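Local coordinates for protein-S-isoprenylcysteine O-methyltransferase (Tribolium castaneum, PDB 5V7P) that methylates the C-terminal isoprenylated cysteine of proteins in the endoplasmic reticulum membrane, using S-adenosyl-L-methionine as methyl donor, at residues W206-S211 / I249-L254; V213-W218 / M241-R246. All blocks are in the same frame, centred on the assembly; numbering follows the deposited sequence.

From the N terminus, five long helices and helix 156-180 come before either contact. The segment 206-211 runs into helix 210-225 and is the first half of contact 1; two residues on, 213-218 of the same helix opens contact 2. The chain turns round after helix 210-225 and returns as helix 231-258, whose residues 241-246 close contact 2 and whose residues 249-254 close contact 1. Contact 2 is nested inside the loop of contact 1, a helical hairpin pattern. Their centres are about 11 Å apart, and Phe207 CG lies 4.2 Å from Val213 CG2. Contact 1 ties the loop and N-cap before helix 210-225 to helix 231-258 at the cofactor; contact 2 joins both helices beside lipid.

Contact 1: W206-S211 / I249-L254; sequences WFRHPS and IEESML. With SAH (S-adenosyl-L-homocysteine), chain C.
The cofactor site of the methyltransferase is bordered by His209, which shares one carboxylate oxygen of Glu251 on helix 231-258 with Arg208, a second-shell residue. Glu251 OE2 receives His209 NE2 at 2.6 Å (N-H...O 154°) on its anti side, 27° out of the carboxylate plane. Arg208 comes side-on with two nitrogens: NE reaches OE2 of Glu251 at 2.9 Å from above that plane, whereas Arg208 NH2 uses the syn lone pair of the same oxygen at 3.0 Å. Bends at chi2 and chi3 of Arg208 turn its guanidinium edge to the acid. The other oxygen, OE1, accepts from Tyr279 N and Gln266 NE2, and Arg208 NH1 donates to Val269 O. His209, the N-cap of helix 210-225, thus has its ring held at NE2, while its other ring nitrogen, ND1, accepts from the amino N of S-adenosyl-L-homocysteine at 3.0 Å. That same N also donates to Glu250 OE2 at 2.6 Å, and Tyr212 OH holds OE1 of Glu250. At the helix start Ser211 takes both carboxylate oxygens of the ligand, its N donating to OXT at 3.0 Å and its OG to O at 2.6 Å. With an alanine at Glu251, Arg208 would probably lose its carboxylate mate and the His209 ring would be freer to turn away from the ligand amine.

Contact 2: V213-W218 / M241-R246; sequences VGWFYW and MFFKER. With MPG ([(Z)-octadec-9-enyl] (2R)-2,3-bis(oxidanyl)propanoate), chain B; D10 (decane), chain G.
Between 213-218 and 241-246, on helices 210-225 and 231-258, the nearest CA atoms are those of Phe216 and Phe243, 8.1 Å apart, a separation that the ring of Phe243 bridges. Its CG stands anti to the carbonyl carbon (chi1 -75°), and from there the ring reaches across to the neighbouring helix between Trp215 and Phe216. CZ of Phe243 touches CB of Trp215 at 3.8 Å and presents the ring's edge to the face of the indole. This is an offset edge-to-face pair, with the Phe243 and Trp215 five-membered ring centroids 5.7 Å apart and the planes at 62°. Next to CZ, CE2 of Phe243 meets the backbone N of Phe216 at 3.9 Å and CB of Phe216 at 4.1 Å, so it is the stem of Phe216 that takes part. Tyr212, one turn before Phe216, also stacks with the Phe243 ring.

The indole of Trp215 swings out with CG anti to the backbone N (chi1 -159°), which lays its face against the octadecenyl chain of a bound lipid. CZ2 of Trp215 lies 3.3 Å from C10 of that chain, and C9, the other carbon of the double bond, sits over the same face as Phe243 CZ. On the second helix, Phe242 CE2 approaches C10 of the lipid at 4.0 Å. Hydrocarbon and aromatic surfaces make up this interface, so its cohesion rests on van der Waals and weak aromatic forces, consistent with a helix pair packed within a membrane, with a lipid chain against one side of the indole.

Contact 1: W206-S211 / I249-L254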
ATOM      1  N   TRP A 206       6.544  21.295  -3.602  1.00 27.66           N
ATOM      2  CA  TRP A 206       6.487  20.937  -5.016  1.00 32.40           C
ATOM      3  C   TRP A 206       5.138  20.324  -5.373  1.00 31.44           C
ATOM      4  O   TRP A 206       4.503  20.726  -6.354  1.00 24.18           O
ATOM      5  CB  TRP A 206       7.608  19.953  -5.363  1.00 32.33           C
ATOM      6  CG  TRP A 206       8.984  20.392  -4.966  1.00 46.52           C
ATOM      7  CD1 TRP A 206       9.378  21.644  -4.591  1.00 48.07           C
ATOM      8  CD2 TRP A 206      10.153  19.567  -4.900  1.00 53.89           C
ATOM      9  NE1 TRP A 206      10.721  21.650  -4.297  1.00 52.59           N
ATOM     10  CE2 TRP A 206      11.220  20.387  -4.479  1.00 58.67           C
ATOM     11  CE3 TRP A 206      10.402  18.215  -5.155  1.00 50.74           C
ATOM     12  CZ2 TRP A 206      12.514  19.898  -4.310  1.00 60.68           C
ATOM     13  CZ3 TRP A 206      11.687  17.732  -4.987  1.00 52.28           C
ATOM     14  CH2 TRP A 206      12.726  18.571  -4.568  1.00 60.08           C
ATOM     15  N   PHE A 207       4.698  19.341  -4.590  1.00 31.44           N
ATOM     16  CA  PHE A 207       3.456  18.625  -4.836  1.00 25.55           C
ATOM     17  C   PHE A 207       2.665  18.526  -3.541  1.00 22.18           C
ATOM     18  O   PHE A 207       3.232  18.515  -2.446  1.00 23.19           O
ATOM     19  CB  PHE A 207       3.716  17.209  -5.375  1.00 26.52           C
ATOM     20  CG  PHE A 207       4.855  17.124  -6.348  1.00 26.74           C
ATOM     21  CD1 PHE A 207       4.698  17.538  -7.660  1.00 28.13           C
ATOM     22  CD2 PHE A 207       6.081  16.613  -5.955  1.00 26.60           C
ATOM     23  CE1 PHE A 207       5.744  17.452  -8.558  1.00 26.83           C
ATOM     24  CE2 PHE A 207       7.131  16.526  -6.849  1.00 29.84           C
ATOM     25  CZ  PHE A 207       6.961  16.946  -8.152  1.00 27.27           C
ATOM     26  N   ARG A 208       1.340  18.449  -3.676  1.00 17.25           N
ATOM     27  CA  ARG A 208       0.487  18.246  -2.514  1.00 24.92           C
ATOM     28  C   ARG A 208       0.526  16.809  -2.011  1.00 19.85           C
ATOM     29  O   ARG A 208       0.227  16.570  -0.836  1.00 20.70           O
ATOM     30  CB  ARG A 208      -0.957  18.635  -2.840  1.00 26.24           C
ATOM     31  CG  ARG A 208      -1.112  20.072  -3.307  1.00 26.70           C
ATOM     32  CD  ARG A 208      -2.464  20.644  -2.918  1.00 24.70           C
ATOM     33  NE  ARG A 208      -3.578  19.925  -3.533  1.00 31.79           N
ATOM     34  CZ  ARG A 208      -4.115  20.217  -4.715  1.00 22.29           C
ATOM     35  NH1 ARG A 208      -3.647  21.221  -5.442  1.00 32.65           N
ATOM     36  NH2 ARG A 208      -5.130  19.498  -5.177  1.00 27.08           N
ATOM     37  N   HIS A 209       0.894  15.856  -2.863  1.00 22.81           N
ATOM     38  CA  HIS A 209       0.925  14.439  -2.501  1.00 26.26           C
ATOM     39  C   HIS A 209       2.215  13.809  -3.012  1.00 21.11           C
ATOM     40  O   HIS A 209       2.194  12.894  -3.841  1.00 16.18           O
ATOM     41  CB  HIS A 209      -0.303  13.723  -3.059  1.00 19.92           C
ATOM     42  CG  HIS A 209      -1.592  14.420  -2.747  1.00 20.48           C
ATOM     43  ND1 HIS A 209      -2.191  14.358  -1.508  1.00 18.31           N
ATOM     44  CD2 HIS A 209      -2.387  15.206  -3.510  1.00 22.36           C
ATOM     45  CE1 HIS A 209      -3.302  15.071  -1.523  1.00 24.41           C
ATOM     46  NE2 HIS A 209      -3.444  15.596  -2.726  1.00 21.19           N
ATOM     47  N   PRO A 210       3.368  14.271  -2.519  1.00 19.58           N
ATOM     48  CA  PRO A 210       4.645  13.772  -3.056  1.00 20.18           C
ATOM     49  C   PRO A 210       4.865  12.285  -2.831  1.00 23.65           C
ATOM     50  O   PRO A 210       5.563  11.649  -3.631  1.00 16.67           O
ATOM     51  CB  PRO A 210       5.690  14.618  -2.313  1.00 20.44           C
ATOM     52  CG  PRO A 210       5.004  15.055  -1.058  1.00 16.67           C
ATOM     53  CD  PRO A 210       3.563  15.233  -1.422  1.00 17.79           C
ATOM     54  N   SER A 211       4.304  11.705  -1.766  1.00 18.21           N
ATOM     55  CA  SER A 211       4.476  10.272  -1.551  1.00 21.95           C
ATOM     56  C   SER A 211       3.698   9.468  -2.587  1.00 16.35           C
ATOM     57  O   SER A 211       4.156   8.411  -3.028  1.00 13.37           O
ATOM     58  CB  SER A 211       4.052   9.891  -0.131  1.00 21.91           C
ATOM     59  OG  SER A 211       2.678   9.550  -0.064  1.00 24.06           O
ATOM     60  N   ILE A 249     -10.966  11.714  -1.756  1.00 24.75           N
ATOM     61  CA  ILE A 249     -11.483  11.589  -0.397  1.00 22.27           C
ATOM     62  C   ILE A 249     -10.493  12.165   0.606  1.00 32.50           C
ATOM     63  O   ILE A 249     -10.894  12.735   1.629  1.00 25.64           O
ATOM     64  CB  ILE A 249     -11.803  10.113  -0.084  1.00 19.48           C
ATOM     65  CG1 ILE A 249     -12.435   9.968   1.305  1.00 34.77           C
ATOM     66  CG2 ILE A 249     -10.554   9.248  -0.179  1.00 33.22           C
ATOM     67  CD1 ILE A 249     -13.829  10.546   1.410  1.00 39.85           C
ATOM     68  N   GLU A 250      -9.193  12.030   0.333  1.00 27.80           N
ATOM     69  CA  GLU A 250      -8.182  12.459   1.294  1.00 20.90           C
ATOM     70  C   GLU A 250      -8.187  13.972   1.465  1.00 28.07           C
ATOM     71  O   GLU A 250      -8.057  14.475   2.587  1.00 19.47           O
ATOM     72  CB  GLU A 250      -6.807  11.966   0.843  1.00 25.13           C
ATOM     73  CG  GLU A 250      -5.655  12.409   1.729  1.00 27.42           C
ATOM     74  CD  GLU A 250      -4.379  11.638   1.446  1.00 32.03           C
ATOM     75  OE1 GLU A 250      -4.472  10.484   0.978  1.00 28.05           O
ATOM     76  OE2 GLU A 250      -3.282  12.183   1.686  1.00 26.22           O
ATOM     77  N   GLU A 251      -8.342  14.714   0.369  1.00 23.99           N
ATOM     78  CA  GLU A 251      -8.353  16.167   0.449  1.00 27.42           C
ATOM     79  C   GLU A 251      -9.657  16.714   1.012  1.00 30.63           C
ATOM     80  O   GLU A 251      -9.660  17.820   1.563  1.00 31.68           O
ATOM     81  CB  GLU A 251      -8.090  16.771  -0.930  1.00 26.46           C
ATOM     82  CG  GLU A 251      -6.676  16.546  -1.431  1.00 16.28           C
ATOM     83  CD  GLU A 251      -6.331  17.422  -2.619  1.00 26.27           C
ATOM     84  OE1 GLU A 251      -7.256  18.020  -3.207  1.00 33.65           O
ATOM     85  OE2 GLU A 251      -5.135  17.516  -2.963  1.00 25.98           O
ATOM     86  N   SER A 252     -10.760  15.974   0.891  1.00 25.92           N
ATOM     87  CA  SER A 252     -11.998  16.398   1.536  1.00 34.05           C
ATOM     88  C   SER A 252     -11.851  16.380   3.052  1.00 23.93           C
ATOM     89  O   SER A 252     -12.407  17.237   3.745  1.00 31.65           O
ATOM     90  CB  SER A 252     -13.160  15.506   1.099  1.00 26.07           C
ATOM     91  OG  SER A 252     -13.054  14.210   1.662  1.00 36.81           O
ATOM     92  N   MET A 253     -11.101  15.408   3.583  1.00 25.07           N
ATOM     93  CA  MET A 253     -10.831  15.386   5.017  1.00 23.66           C
ATOM     94  C   MET A 253      -9.824  16.461   5.406  1.00 34.86           C
ATOM     95  O   MET A 253      -9.912  17.022   6.504  1.00 32.18           O
ATOM     96  CB  MET A 253     -10.315  14.010   5.440  1.00 28.95           C
ATOM     97  CG  MET A 253     -11.166  12.834   4.977  1.00 34.60           C
ATOM     98  SD  MET A 253     -12.936  13.097   5.177  1.00 57.82           S
ATOM     99  CE  MET A 253     -13.062  13.377   6.941  1.00 52.35           C
ATOM    100  N   LEU A 254      -8.863  16.758   4.529  1.00 27.71           N
ATOM    101  CA  LEU A 254      -7.887  17.798   4.827  1.00 34.47           C
ATOM    102  C   LEU A 254      -8.533  19.176   4.859  1.00 31.20           C
ATOM    103  O   LEU A 254      -8.115  20.036   5.640  1.00 30.81           O
ATOM    104  CB  LEU A 254      -6.751  17.761   3.804  1.00 18.86           C
ATOM    105  CG  LEU A 254      -5.775  16.591   3.951  1.00 29.03           C
ATOM    106  CD1 LEU A 254      -4.969  16.391   2.678  1.00 23.66           C
ATOM    107  CD2 LEU A 254      -4.840  16.811   5.136  1.00 23.66           C
TER
HETATM  108  N   SAH C 301      -0.997  12.462   0.442  1.00 23.78           N
HETATM  109  CA  SAH C 301       0.270  12.755   1.097  1.00 22.99           C
HETATM  110  CB  SAH C 301       0.370  12.007   2.422  1.00 24.15           C
HETATM  111  CG  SAH C 301       0.064  10.515   2.334  1.00 24.19           C
HETATM  112  SD  SAH C 301      -0.044   9.769   3.983  1.00 21.82           S
HETATM  113  C   SAH C 301       1.448  12.387   0.198  1.00 28.54           C
HETATM  114  O   SAH C 301       1.293  11.676  -0.795  1.00 18.10           O
HETATM  115  OXT SAH C 301       2.587  12.791   0.440  1.00 15.91           O
HETATM  116  C5' SAH C 301      -1.820  10.096   4.183  1.00 20.06           C
HETATM  117  C4' SAH C 301      -2.142  10.992   5.373  1.00 23.38           C
HETATM  118  O4' SAH C 301      -1.412  12.198   5.285  1.00 27.18           O
HETATM  119  C3' SAH C 301      -3.621  11.353   5.382  1.00 33.18           C
HETATM  120  O3' SAH C 301      -4.227  10.932   6.582  1.00 27.33           O
HETATM  121  C2' SAH C 301      -3.678  12.860   5.242  1.00 28.37           C
HETATM  122  O2' SAH C 301      -4.597  13.423   6.151  1.00 23.51           O
HETATM  123  C1' SAH C 301      -2.247  13.318   5.511  1.00 27.19           C
HETATM  124  N9  SAH C 301      -1.815  14.443   4.655  1.00 22.96           N
HETATM  125  C8  SAH C 301      -1.943  14.561   3.296  1.00 25.75           C
HETATM  126  N7  SAH C 301      -1.403  15.738   2.907  1.00 22.18           N
HETATM  127  C5  SAH C 301      -0.928  16.371   3.999  1.00 21.39           C
HETATM  128  C6  SAH C 301      -0.291  17.591   4.167  1.00 20.50           C
HETATM  129  N6  SAH C 301      -0.043  18.378   3.125  1.00 20.73           N
HETATM  130  N1  SAH C 301       0.083  17.980   5.433  1.00 18.50           N
HETATM  131  C2  SAH C 301      -0.172  17.169   6.518  1.00 21.16           C
HETATM  132  N3  SAH C 301      -0.806  15.960   6.342  1.00 15.84           N
HETATM  133  C4  SAH C 301      -1.178  15.569   5.102  1.00 20.18           C

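Contact 2: V213-W218 / M241-R246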
ATOM      1  N   VAL A 213       3.063  10.674  -5.632  1.00 22.68           N
ATOM      2  CA  VAL A 213       3.803  10.911  -6.868  1.00 15.94           C
ATOM      3  C   VAL A 213       4.944   9.911  -6.995  1.00 22.57           C
ATOM      4  O   VAL A 213       5.130   9.278  -8.042  1.00 16.83           O
ATOM      5  CB  VAL A 213       4.322  12.361  -6.917  1.00 15.88           C
ATOM      6  CG1 VAL A 213       5.212  12.584  -8.136  1.00 20.62           C
ATOM      7  CG2 VAL A 213       3.166  13.341  -6.937  1.00 16.80           C
ATOM      8  N   GLY A 214       5.733   9.761  -5.930  1.00 15.07           N
ATOM      9  CA  GLY A 214       6.809   8.783  -5.955  1.00 26.19           C
ATOM     10  C   GLY A 214       6.298   7.371  -6.156  1.00 17.07           C
ATOM     11  O   GLY A 214       6.840   6.610  -6.959  1.00 20.13           O
ATOM     12  N   TRP A 215       5.235   7.005  -5.437  1.00 22.77           N
ATOM     13  CA  TRP A 215       4.649   5.681  -5.598  1.00 22.49           C
ATOM     14  C   TRP A 215       4.123   5.485  -7.015  1.00 18.02           C
ATOM     15  O   TRP A 215       4.320   4.424  -7.618  1.00 12.91           O
ATOM     16  CB  TRP A 215       3.531   5.489  -4.573  1.00 19.62           C
ATOM     17  CG  TRP A 215       3.197   4.060  -4.285  1.00 25.09           C
ATOM     18  CD1 TRP A 215       3.393   2.988  -5.105  1.00 27.83           C
ATOM     19  CD2 TRP A 215       2.611   3.544  -3.085  1.00 36.71           C
ATOM     20  NE1 TRP A 215       2.963   1.838  -4.491  1.00 25.60           N
ATOM     21  CE2 TRP A 215       2.478   2.152  -3.249  1.00 30.34           C
ATOM     22  CE3 TRP A 215       2.183   4.126  -1.886  1.00 31.59           C
ATOM     23  CZ2 TRP A 215       1.938   1.331  -2.261  1.00 40.99           C
ATOM     24  CZ3 TRP A 215       1.647   3.311  -0.908  1.00 35.36           C
ATOM     25  CH2 TRP A 215       1.527   1.929  -1.101  1.00 36.10           C
ATOM     26  N   PHE A 216       3.462   6.507  -7.565  1.00 19.12           N
ATOM     27  CA  PHE A 216       2.888   6.411  -8.903  1.00 17.57           C
ATOM     28  C   PHE A 216       3.955   6.084  -9.940  1.00 22.05           C
ATOM     29  O   PHE A 216       3.824   5.117 -10.703  1.00 18.88           O
ATOM     30  CB  PHE A 216       2.177   7.724  -9.247  1.00 21.29           C
ATOM     31  CG  PHE A 216       1.612   7.770 -10.642  1.00 21.96           C
ATOM     32  CD1 PHE A 216       0.540   6.968 -10.997  1.00 23.05           C
ATOM     33  CD2 PHE A 216       2.136   8.632 -11.589  1.00 12.03           C
ATOM     34  CE1 PHE A 216       0.013   7.012 -12.273  1.00 18.04           C
ATOM     35  CE2 PHE A 216       1.612   8.681 -12.868  1.00 13.69           C
ATOM     36  CZ  PHE A 216       0.548   7.870 -13.210  1.00 17.36           C
ATOM     37  N   TYR A 217       5.024   6.879  -9.986  1.00 15.62           N
ATOM     38  CA  TYR A 217       6.055   6.658 -10.993  1.00 19.99           C
ATOM     39  C   TYR A 217       6.898   5.430 -10.682  1.00 18.28           C
ATOM     40  O   TYR A 217       7.318   4.723 -11.604  1.00 17.44           O
ATOM     41  CB  TYR A 217       6.936   7.898 -11.121  1.00 17.75           C
ATOM     42  CG  TYR A 217       6.245   9.014 -11.863  1.00 20.01           C
ATOM     43  CD1 TYR A 217       5.970   8.899 -13.220  1.00 23.87           C
ATOM     44  CD2 TYR A 217       5.852  10.172 -11.212  1.00 17.56           C
ATOM     45  CE1 TYR A 217       5.329   9.907 -13.906  1.00 24.55           C
ATOM     46  CE2 TYR A 217       5.210  11.189 -11.892  1.00 27.75           C
ATOM     47  CZ  TYR A 217       4.952  11.048 -13.239  1.00 17.98           C
ATOM     48  OH  TYR A 217       4.314  12.052 -13.929  1.00 26.29           O
ATOM     49  N   TRP A 218       7.149   5.156  -9.401  1.00 19.20           N
ATOM     50  CA  TRP A 218       7.861   3.937  -9.037  1.00 18.82           C
ATOM     51  C   TRP A 218       7.152   2.711  -9.594  1.00 18.44           C
ATOM     52  O   TRP A 218       7.783   1.831 -10.191  1.00 17.18           O
ATOM     53  CB  TRP A 218       7.989   3.839  -7.517  1.00 14.84           C
ATOM     54  CG  TRP A 218       8.623   2.563  -7.051  1.00 17.45           C
ATOM     55  CD1 TRP A 218       9.952   2.330  -6.865  1.00 19.40           C
ATOM     56  CD2 TRP A 218       7.951   1.343  -6.709  1.00 15.19           C
ATOM     57  NE1 TRP A 218      10.152   1.043  -6.428  1.00 19.75           N
ATOM     58  CE2 TRP A 218       8.940   0.416  -6.324  1.00 13.85           C
ATOM     59  CE3 TRP A 218       6.610   0.946  -6.686  1.00 24.55           C
ATOM     60  CZ2 TRP A 218       8.631  -0.882  -5.923  1.00 13.33           C
ATOM     61  CZ3 TRP A 218       6.306  -0.344  -6.287  1.00 21.16           C
ATOM     62  CH2 TRP A 218       7.313  -1.242  -5.913  1.00 18.58           C
ATOM     63  N   MET A 241      -5.944   5.689 -11.431  1.00 25.77           N
ATOM     64  CA  MET A 241      -7.309   5.750 -10.920  0.50 26.75           C
ATOM     65  C   MET A 241      -7.359   5.529  -9.414  1.00 24.04           C
ATOM     66  O   MET A 241      -8.219   6.105  -8.737  1.00 34.75           O
ATOM     67  CB  MET A 241      -8.195   4.728 -11.638  0.50 28.02           C
ATOM     68  CG  MET A 241      -7.953   3.262 -11.266  0.50 33.04           C
ATOM     69  SD  MET A 241      -9.333   2.202 -11.743  0.50 38.21           S
ATOM     70  CE  MET A 241     -10.634   2.804 -10.667  0.50 35.60           C
ATOM     71  N   PHE A 242      -6.455   4.714  -8.870  1.00 23.31           N
ATOM     72  CA  PHE A 242      -6.452   4.483  -7.431  1.00 21.94           C
ATOM     73  C   PHE A 242      -6.091   5.754  -6.673  1.00 24.40           C
ATOM     74  O   PHE A 242      -6.719   6.076  -5.658  1.00 20.38           O
ATOM     75  CB  PHE A 242      -5.484   3.355  -7.079  1.00 19.46           C
ATOM     76  CG  PHE A 242      -5.371   3.095  -5.603  1.00 31.81           C
ATOM     77  CD1 PHE A 242      -6.353   2.380  -4.932  1.00 25.16           C
ATOM     78  CD2 PHE A 242      -4.282   3.563  -4.885  1.00 31.07           C
ATOM     79  CE1 PHE A 242      -6.250   2.139  -3.575  1.00 28.74           C
ATOM     80  CE2 PHE A 242      -4.175   3.325  -3.526  1.00 34.80           C
ATOM     81  CZ  PHE A 242      -5.160   2.613  -2.871  1.00 30.06           C
ATOM     82  N   PHE A 243      -5.090   6.492  -7.152  1.00 25.03           N
ATOM     83  CA  PHE A 243      -4.682   7.715  -6.469  1.00 28.91           C
ATOM     84  C   PHE A 243      -5.654   8.860  -6.720  1.00 27.32           C
ATOM     85  O   PHE A 243      -5.769   9.759  -5.880  1.00 27.05           O
ATOM     86  CB  PHE A 243      -3.265   8.107  -6.897  1.00 23.62           C
ATOM     87  CG  PHE A 243      -2.189   7.245  -6.289  1.00 26.51           C
ATOM     88  CD1 PHE A 243      -2.138   7.043  -4.918  1.00 18.04           C
ATOM     89  CD2 PHE A 243      -1.239   6.626  -7.087  1.00 21.73           C
ATOM     90  CE1 PHE A 243      -1.158   6.250  -4.356  1.00 21.56           C
ATOM     91  CE2 PHE A 243      -0.256   5.831  -6.528  1.00 24.98           C
ATOM     92  CZ  PHE A 243      -0.216   5.642  -5.161  1.00 16.93           C
ATOM     93  N   LYS A 244      -6.364   8.846  -7.849  1.00 23.72           N
ATOM     94  CA  LYS A 244      -7.430   9.822  -8.051  1.00 34.12           C
ATOM     95  C   LYS A 244      -8.518   9.658  -6.997  1.00 24.85           C
ATOM     96  O   LYS A 244      -8.914  10.626  -6.339  1.00 28.91           O
ATOM     97  CB  LYS A 244      -8.017   9.684  -9.455  1.00 30.86           C
ATOM     98  CG  LYS A 244      -9.220  10.592  -9.713  1.00 31.60           C
ATOM     99  CD  LYS A 244      -9.708  10.481 -11.147  1.00 36.91           C
ATOM    100  CE  LYS A 244     -10.829  11.469 -11.439  1.00 43.21           C
ATOM    101  NZ  LYS A 244     -12.175  10.947 -11.069  1.00 56.61           N
ATOM    102  N   GLU A 245      -9.015   8.431  -6.822  1.00 23.35           N
ATOM    103  CA  GLU A 245     -10.002   8.171  -5.779  1.00 26.06           C
ATOM    104  C   GLU A 245      -9.437   8.495  -4.403  1.00 22.58           C
ATOM    105  O   GLU A 245     -10.067   9.203  -3.609  1.00 19.93           O
ATOM    106  CB  GLU A 245     -10.459   6.712  -5.836  1.00 27.45           C
ATOM    107  CG  GLU A 245     -11.395   6.386  -6.987  1.00 44.56           C
ATOM    108  CD  GLU A 245     -11.941   4.971  -6.908  1.00 47.04           C
ATOM    109  OE1 GLU A 245     -11.777   4.215  -7.890  1.00 65.25           O
ATOM    110  OE2 GLU A 245     -12.522   4.611  -5.862  1.00 33.54           O
ATOM    111  N   ARG A 246      -8.242   7.983  -4.104  1.00 26.73           N
ATOM    112  CA  ARG A 246      -7.658   8.176  -2.781  1.00 26.54           C
ATOM    113  C   ARG A 246      -7.458   9.657  -2.481  1.00 25.25           C
ATOM    114  O   ARG A 246      -7.831  10.140  -1.405  1.00 27.23           O
ATOM    115  CB  ARG A 246      -6.332   7.420  -2.685  1.00 18.94           C
ATOM    116  CG  ARG A 246      -5.747   7.361  -1.285  1.00 23.80           C
ATOM    117  CD  ARG A 246      -4.432   6.604  -1.276  1.00 19.78           C
ATOM    118  NE  ARG A 246      -3.872   6.479   0.067  1.00 19.81           N
ATOM    119  CZ  ARG A 246      -4.051   5.440   0.879  1.00 22.60           C
ATOM    120  NH1 ARG A 246      -4.781   4.400   0.506  1.00 24.18           N
ATOM    121  NH2 ARG A 246      -3.487   5.444   2.080  1.00 24.46           N
TER
HETATM  122  C2  MPG B 325       0.091  -3.468  -9.627  1.00 59.11           C
HETATM  123  C3  MPG B 325       0.351  -2.028 -10.051  1.00 64.24           C
HETATM  124  C4  MPG B 325      -0.167  -1.040  -9.010  1.00 56.78           C
HETATM  125  C5  MPG B 325       0.356   0.341  -9.337  1.00 56.75           C
HETATM  126  C6  MPG B 325      -0.286   1.347  -8.398  1.00 59.90           C
HETATM  127  C7  MPG B 325       0.115   1.136  -6.940  1.00 61.23           C
HETATM  128  C8  MPG B 325      -1.107   1.448  -6.095  1.00 62.85           C
HETATM  129  C9  MPG B 325      -0.669   1.658  -4.649  1.00 57.83           C
HETATM  130  C10 MPG B 325      -0.990   0.844  -3.669  1.00 62.80           C
HETATM  131  C11 MPG B 325      -1.845  -0.410  -3.857  1.00 60.80           C
HETATM  132  C12 MPG B 325      -1.438  -1.452  -2.827  1.00 55.73           C
HETATM  133  C13 MPG B 325      -1.857  -1.014  -1.429  1.00 58.70           C
HETATM  134  C14 MPG B 325      -1.006  -1.772  -0.421  1.00 64.76           C
HETATM  135  C15 MPG B 325      -1.552  -1.562   0.990  1.00 68.36           C
HETATM  136  C16 MPG B 325      -1.753  -2.906   1.685  1.00 63.50           C
HETATM  137  O1  MPG B 325       2.129  -4.270  -8.714  1.00 73.41           O
HETATM  138  C1  MPG B 325       0.855  -3.840  -8.357  1.00 58.69           C
HETATM  139  CXD MPG B 325       4.591  -4.016  -8.303  1.00 51.44           C
HETATM  140  O2  MPG B 325       5.501  -3.186  -8.965  1.00 59.22           O
HETATM  141  C21 MPG B 325       4.624  -5.410  -8.947  1.00 64.55           C
HETATM  142  O3  MPG B 325       5.363  -5.373 -10.134  1.00 52.90           O
HETATM  143  O4  MPG B 325       3.023  -2.260  -8.221  1.00 70.63           O
HETATM  144  CX3 MPG B 325       3.192  -3.420  -8.405  1.00 73.59           C
HETATM  145  C1  D10 G 305      -3.475  19.542  -9.720  1.00 30.15           C
HETATM  146  C2  D10 G 305      -2.705  19.194 -10.989  1.00 41.53           C
HETATM  147  C3  D10 G 305      -1.323  18.673 -10.605  1.00 42.05           C
HETATM  148  C4  D10 G 305      -0.687  17.969 -11.802  1.00 33.74           C
HETATM  149  C5  D10 G 305       0.830  18.094 -11.697  1.00 38.39           C
HETATM  150  C6  D10 G 305       1.495  17.166 -12.710  1.00 36.90           C
HETATM  151  C7  D10 G 305       2.870  17.722 -13.075  1.00 43.61           C
HETATM  152  C8  D10 G 305       3.824  16.571 -13.391  1.00 45.01           C
HETATM  153  C9  D10 G 305       4.573  16.172 -12.123  1.00 44.91           C
HETATM  154  C10 D10 G 305       4.898  14.681 -12.170  1.00 22.81           C